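Local coordinates for protein CurH (Lyngbya majuscula, PDB 3KG7) that probably dehydrates beta-hydroxyacyl intermediates as the double-hotdog dehydratase domain of a module in the curacin polyketide synthase, at residues T85-M91 with V103-D109. Residues are numbered along the deposited sequence; the frame is centred on the assembly and turned at random.
Sequences TRETQLM and VEVFSRD
Three hydrogen-bonded pairs, E87 with R108, Q89 with F106 and M91 with E104, zip strand 86-91 to strand 103-109 as an antiparallel hairpin. Q89 N donates to F106 O at 2.8 Å and F106 N returns a bond to Q89 O; M91 and E104 exchange backbone hydrogen bonds likewise. E87 and R108 also bond both ways, the bond from E87 N to R108 O being the more bent.

Two arginines supply the polar side-chain links. R86 starts beside the strand pair and its bent chain brings its end back to S107, which lies on the T88, L90 and V105 face; one guanidinium face lies over R108 C and D109 N while NH1 donates to S107 OG (2.8 Å), which is also hydrogen-bonded to H119. A leucine at R86 would probably leave S107 OG without this donor and the backbone at R108 and D109 without its flat cover. On the other face, R108 and E87 run side by side, suiting long, oppositely charged chains; R108 NH2 reaches E87 OE2 at 2.9 Å in a salt bridge, on the syn side but 28° out of the carboxylate plane, and the two planes stand 84° apart. R108 also pairs with E17 of the second subunit.

Apolar contact gathers toward the other end, where apolar side chains suit burial and the beta-branched valines suit an extended strand. With CG anti to its backbone N (chi1 -177°), L90 sets CD2 against V103 CG1 at 3.8 Å and CG against V105 CG2 at 3.9 Å, packed against helix 52-62.

The chemistry thus splits the hairpin by face: L90 and V105, with V103 beside them, meet the helix of the hotdog fold, while the Q89 and R108 face meets the second subunit, Q89's side-chain amide hydrogen-bonding to the backbone of its E17 and A19.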
loop_
_atom_site.group_PDB
_atom_site.type_symbol
_atom_site.label_atom_id
_atom_site.label_comp_id
_atom_site.label_asym_id
_atom_site.label_seq_id
_atom_site.Cartn_x
_atom_site.Cartn_y
_atom_site.Cartn_z
ATOM N N THR C 85 -12.125 -7.091 15.171
ATOM C CA THR C 85 -11.041 -7.060 14.196
ATOM C C THR C 85 -10.637 -5.620 13.995
ATOM O O THR C 85 -11.478 -4.766 13.759
ATOM C CB THR C 85 -11.486 -7.645 12.824
ATOM O OG1 THR C 85 -11.617 -9.065 12.930
ATOM C CG2 THR C 85 -10.485 -7.325 11.704
ATOM N N ARG C 86 -9.343 -5.359 14.096
ATOM C CA ARG C 86 -8.802 -4.044 13.802
ATOM C C ARG C 86 -7.863 -4.107 12.610
ATOM O O ARG C 86 -6.864 -4.821 12.625
ATOM C CB ARG C 86 -8.100 -3.456 15.032
ATOM C CG ARG C 86 -9.067 -3.156 16.152
ATOM C CD ARG C 86 -8.653 -1.940 16.921
ATOM N NE ARG C 86 -9.728 -0.958 16.946
ATOM C CZ ARG C 86 -9.689 0.211 16.326
ATOM N NH1 ARG C 86 -8.618 0.584 15.639
ATOM N NH2 ARG C 86 -10.725 1.017 16.405
ATOM N N GLU C 87 -8.227 -3.368 11.570
ATOM C CA GLU C 87 -7.427 -3.201 10.364
ATOM C C GLU C 87 -6.194 -2.366 10.724
ATOM O O GLU C 87 -6.318 -1.188 11.046
ATOM C CB GLU C 87 -8.294 -2.469 9.346
ATOM C CG GLU C 87 -7.754 -2.361 7.941
ATOM C CD GLU C 87 -8.769 -1.733 6.988
ATOM O OE1 GLU C 87 -9.980 -2.024 7.134
ATOM O OE2 GLU C 87 -8.356 -0.960 6.099
ATOM N N THR C 88 -5.015 -2.975 10.679
ATOM C CA THR C 88 -3.807 -2.343 11.197
ATOM C C THR C 88 -2.787 -2.057 10.093
ATOM O O THR C 88 -2.644 -2.841 9.165
ATOM C CB THR C 88 -3.195 -3.230 12.293
ATOM O OG1 THR C 88 -4.242 -3.690 13.161
ATOM C CG2 THR C 88 -2.171 -2.467 13.108
ATOM N N GLN C 89 -2.094 -0.927 10.195
ATOM C CA GLN C 89 -1.112 -0.530 9.190
ATOM C C GLN C 89 0.125 0.044 9.851
ATOM O O GLN C 89 0.030 1.003 10.621
ATOM C CB GLN C 89 -1.705 0.499 8.226
ATOM C CG GLN C 89 -2.709 -0.080 7.242
ATOM C CD GLN C 89 -3.041 0.857 6.098
ATOM O OE1 GLN C 89 -2.485 1.946 5.990
ATOM N NE2 GLN C 89 -3.959 0.436 5.236
ATOM N N LEU C 90 1.277 -0.564 9.569
ATOM C CA LEU C 90 2.563 -0.017 9.988
ATOM C C LEU C 90 3.191 0.616 8.758
ATOM O O LEU C 90 3.414 -0.064 7.750
ATOM C CB LEU C 90 3.462 -1.111 10.559
ATOM C CG LEU C 90 4.825 -0.683 11.114
ATOM C CD1 LEU C 90 5.303 -1.650 12.193
ATOM C CD2 LEU C 90 5.873 -0.558 10.005
HETATM N N MSE C 91 3.457 1.915 8.835
HETATM C CA MSE C 91 3.978 2.664 7.706
HETATM C C MSE C 91 5.456 3.001 7.930
HETATM O O MSE C 91 5.820 3.685 8.895
HETATM C CB MSE C 91 3.112 3.910 7.489
HETATM C CG MSE C 91 3.580 4.886 6.408
HETATM SE SE MSE C 91 3.314 4.281 4.556
HETATM C CE MSE C 91 2.485 5.918 3.860
ATOM N N VAL C 103 8.536 5.787 11.329
ATOM C CA VAL C 103 7.597 4.667 11.373
ATOM C C VAL C 103 6.366 5.094 12.152
ATOM O O VAL C 103 6.478 5.741 13.197
ATOM C CB VAL C 103 8.221 3.421 12.056
ATOM C CG1 VAL C 103 7.198 2.288 12.180
ATOM C CG2 VAL C 103 9.471 2.936 11.304
ATOM N N GLU C 104 5.189 4.754 11.639
ATOM C CA GLU C 104 3.959 5.020 12.382
ATOM C C GLU C 104 2.976 3.864 12.247
ATOM O O GLU C 104 2.903 3.233 11.196
ATOM C CB GLU C 104 3.349 6.369 11.988
ATOM C CG GLU C 104 3.201 6.580 10.492
ATOM C CD GLU C 104 2.897 8.025 10.110
ATOM O OE1 GLU C 104 3.166 8.946 10.913
ATOM O OE2 GLU C 104 2.391 8.236 8.985
ATOM N N VAL C 105 2.261 3.576 13.333
ATOM C CA VAL C 105 1.299 2.475 13.378
ATOM C C VAL C 105 -0.104 3.016 13.613
ATOM O O VAL C 105 -0.361 3.694 14.611
ATOM C CB VAL C 105 1.649 1.451 14.485
ATOM C CG1 VAL C 105 0.530 0.406 14.644
ATOM C CG2 VAL C 105 3.011 0.781 14.208
ATOM N N PHE C 106 -1.002 2.712 12.680
ATOM C CA PHE C 106 -2.403 3.122 12.742
ATOM C C PHE C 106 -3.304 1.894 12.722
ATOM O O PHE C 106 -2.921 0.854 12.175
ATOM C CB PHE C 106 -2.755 3.982 11.521
ATOM C CG PHE C 106 -2.176 5.371 11.549
ATOM C CD1 PHE C 106 -2.985 6.465 11.840
ATOM C CD2 PHE C 106 -0.832 5.594 11.258
ATOM C CE1 PHE C 106 -2.458 7.766 11.861
ATOM C CE2 PHE C 106 -0.296 6.889 11.281
ATOM C CZ PHE C 106 -1.108 7.972 11.578
ATOM N N SER C 107 -4.492 2.012 13.313
ATOM C CA SER C 107 -5.547 1.026 13.102
ATOM C C SER C 107 -6.915 1.677 13.110
ATOM O O SER C 107 -7.075 2.779 13.625
ATOM C CB SER C 107 -5.479 -0.114 14.120
ATOM O OG SER C 107 -5.843 0.317 15.410
ATOM N N ARG C 108 -7.882 1.001 12.491
ATOM C CA ARG C 108 -9.293 1.371 12.555
ATOM C C ARG C 108 -10.107 0.081 12.658
ATOM O O ARG C 108 -9.626 -0.993 12.281
ATOM C CB ARG C 108 -9.702 2.204 11.331
ATOM C CG ARG C 108 -9.957 1.404 10.053
ATOM C CD ARG C 108 -10.249 2.276 8.824
ATOM N NE ARG C 108 -10.066 1.512 7.583
ATOM C CZ ARG C 108 -10.276 1.974 6.348
ATOM N NH1 ARG C 108 -10.692 3.215 6.142
ATOM N NH2 ARG C 108 -10.071 1.182 5.306
ATOM N N ASP C 109 -11.330 0.178 13.178
ATOM C CA ASP C 109 -12.188 -0.996 13.297
ATOM C C ASP C 109 -12.464 -1.553 11.916
ATOM O O ASP C 109 -12.716 -0.795 10.976
ATOM C CB ASP C 109 -13.499 -0.671 14.011
ATOM C CG ASP C 109 -14.301 -1.927 14.358
ATOM O OD1 ASP C 109 -14.308 -2.326 15.545
ATOM O OD2 ASP C 109 -14.907 -2.529 13.442
#